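Local coordinates for protein TssK C (Escherichia coli, PDB 5M2Y) that forms part of the type VI secretion baseplate, its C-terminal domain probably being the part that binds the membrane complex, at residues A[12-17]-A[108-113]. Numbering follows the deposited sequence.
Sequences GVMWEG and RCTFYT
Trp-15 and Phe-111 pair through their backbones where strands 14-17 and 108-112 run antiparallel, each N bonding the other residue's carbonyl O at 2.8 Å. Gly-17 and Cys-109 form the same kind of hydrogen-bonded pair two residues along, and Thr-113 N closes the other end on Val-13 O. In the antiparallel sheet of this C-terminal domain, strand 14-18 lies between 3-11 and 108-112, so the contact joins strands far apart in sequence. The tight part lies on the Trp-15 side of the sheet. There the indole NE1 donates to Thr-113 OG1 at 2.9 Å with the oxygen almost in the ring plane, and a water joins that same OG1 to Gly-12 O. Leu-8 and Leu-122 pack against the buried Trp-15 side chain, and Thr-113, just past the end of strand 108-112, supplies the oxygen for its N-H.

The other face is looser and more open to solvent. The bend at chi2 (-56°) brings Met-14 SD to 3.7 Å from Tyr-112 CB, at the edge of the phenol ring in a Met-aromatic contact. Val-13 CG2 also meets that ring at its edge, 3.6 Å from CE1. Further along, Glu-16 OE1 forms a salt bridge with Arg-108 NH1 at 3.1 Å; Arg-108 NH2 also donates a hydrogen bond to Pro-56 O. Directional bonds thus fix the register and the indole, while the partly exposed face relies on less exacting sulfur, methyl and charge contacts.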
loop_
_atom_site.group_PDB
_atom_site.type_symbol
_atom_site.label_atom_id
_atom_site.label_comp_id
_atom_site.label_asym_id
_atom_site.label_seq_id
_atom_site.Cartn_x
_atom_site.Cartn_y
_atom_site.Cartn_z
ATOM N N GLY A 12 13.361 7.675 2.365
ATOM C CA GLY A 12 14.295 6.569 2.213
ATOM C C GLY A 12 13.563 5.309 1.804
ATOM O O GLY A 12 12.958 5.263 0.740
ATOM N N VAL A 13 13.580 4.311 2.691
ATOM C CA VAL A 13 12.916 3.023 2.512
ATOM C C VAL A 13 11.434 3.037 2.936
ATOM O O VAL A 13 10.726 2.070 2.665
ATOM C CB VAL A 13 13.679 1.843 3.182
ATOM C CG1 VAL A 13 15.009 1.578 2.486
ATOM C CG2 VAL A 13 13.871 2.064 4.672
ATOM N N MET A 14 10.977 4.109 3.604
ATOM C CA MET A 14 9.593 4.204 4.068
ATOM C C MET A 14 8.713 5.095 3.213
ATOM O O MET A 14 9.153 6.139 2.742
ATOM C CB MET A 14 9.520 4.670 5.529
ATOM C CG MET A 14 10.206 3.747 6.527
ATOM S SD MET A 14 9.621 2.034 6.502
ATOM C CE MET A 14 7.900 2.195 6.989
ATOM N N TRP A 15 7.467 4.665 3.007
ATOM C CA TRP A 15 6.457 5.414 2.267
ATOM C C TRP A 15 5.309 5.654 3.217
ATOM O O TRP A 15 4.834 4.709 3.837
ATOM C CB TRP A 15 5.970 4.617 1.063
ATOM C CG TRP A 15 7.041 4.323 0.049
ATOM C CD1 TRP A 15 7.961 3.314 0.077
ATOM C CD2 TRP A 15 7.249 5.007 -1.188
ATOM N NE1 TRP A 15 8.761 3.359 -1.033
ATOM C CE2 TRP A 15 8.342 4.381 -1.837
ATOM C CE3 TRP A 15 6.624 6.089 -1.812
ATOM C CZ2 TRP A 15 8.801 4.790 -3.083
ATOM C CZ3 TRP A 15 7.094 6.511 -3.036
ATOM C CH2 TRP A 15 8.171 5.866 -3.662
ATOM N N GLU A 16 4.880 6.905 3.369
ATOM C CA GLU A 16 3.786 7.217 4.295
ATOM C C GLU A 16 2.658 7.938 3.597
ATOM O O GLU A 16 2.902 8.881 2.862
ATOM C CB GLU A 16 4.307 8.027 5.497
ATOM C CG GLU A 16 3.267 8.270 6.570
ATOM C CD GLU A 16 3.810 8.833 7.879
ATOM O OE1 GLU A 16 4.968 8.546 8.245
ATOM O OE2 GLU A 16 3.025 9.509 8.572
ATOM N N GLY A 17 1.436 7.499 3.869
ATOM C CA GLY A 17 0.219 8.081 3.326
ATOM C C GLY A 17 -0.729 8.515 4.421
ATOM O O GLY A 17 -0.854 7.827 5.430
ATOM N N ARG A 108 -3.357 7.013 9.133
ATOM C CA ARG A 108 -2.079 6.846 8.462
ATOM C C ARG A 108 -1.755 5.416 8.066
ATOM O O ARG A 108 -2.201 4.463 8.702
ATOM C CB ARG A 108 -1.014 7.304 9.462
ATOM C CG ARG A 108 0.375 7.535 8.926
ATOM C CD ARG A 108 1.187 8.173 10.026
ATOM N NE ARG A 108 1.463 7.270 11.128
ATOM C CZ ARG A 108 2.663 6.775 11.425
ATOM N NH1 ARG A 108 3.716 7.099 10.687
ATOM N NH2 ARG A 108 2.803 5.965 12.452
ATOM N N CYS A 109 -0.922 5.286 7.033
ATOM C CA CYS A 109 -0.397 3.990 6.635
ATOM C C CYS A 109 1.057 4.160 6.214
ATOM O O CYS A 109 1.439 5.228 5.739
ATOM C CB CYS A 109 -1.243 3.340 5.547
ATOM S SG CYS A 109 -1.268 4.250 3.989
ATOM N N THR A 110 1.871 3.127 6.423
ATOM C CA THR A 110 3.284 3.166 6.061
ATOM C C THR A 110 3.678 1.870 5.391
ATOM O O THR A 110 3.132 0.820 5.713
ATOM C CB THR A 110 4.204 3.423 7.264
ATOM O OG1 THR A 110 4.171 2.310 8.135
ATOM C CG2 THR A 110 3.864 4.689 8.035
ATOM N N PHE A 111 4.618 1.956 4.448
ATOM C CA PHE A 111 5.130 0.788 3.739
ATOM C C PHE A 111 6.625 0.850 3.656
ATOM O O PHE A 111 7.197 1.893 3.358
ATOM C CB PHE A 111 4.545 0.676 2.320
ATOM C CG PHE A 111 3.043 0.692 2.280
ATOM C CD1 PHE A 111 2.316 -0.482 2.412
ATOM C CD2 PHE A 111 2.353 1.886 2.123
ATOM C CE1 PHE A 111 0.922 -0.454 2.394
ATOM C CE2 PHE A 111 0.967 1.915 2.102
ATOM C CZ PHE A 111 0.256 0.746 2.229
ATOM N N TYR A 112 7.245 -0.282 3.923
ATOM C CA TYR A 112 8.675 -0.438 3.836
ATOM C C TYR A 112 8.968 -1.117 2.521
ATOM O O TYR A 112 8.374 -2.149 2.209
ATOM C CB TYR A 112 9.196 -1.289 5.009
ATOM C CG TYR A 112 10.592 -1.833 4.806
ATOM C CD1 TYR A 112 11.688 -0.979 4.750
ATOM C CD2 TYR A 112 10.815 -3.195 4.692
ATOM C CE1 TYR A 112 12.972 -1.469 4.565
ATOM C CE2 TYR A 112 12.100 -3.699 4.517
ATOM C CZ TYR A 112 13.173 -2.828 4.449
ATOM O OH TYR A 112 14.455 -3.299 4.316
ATOM N N THR A 113 9.893 -0.535 1.762
ATOM C CA THR A 113 10.349 -1.121 0.510
ATOM C C THR A 113 11.863 -1.240 0.624
ATOM O O THR A 113 12.530 -0.210 0.666
ATOM C CB THR A 113 9.907 -0.299 -0.704
ATOM O OG1 THR A 113 10.383 1.036 -0.592
ATOM C CG2 THR A 113 8.393 -0.307 -0.911
HETATM O O HOH W 1 12.050 3.266 -1.126
#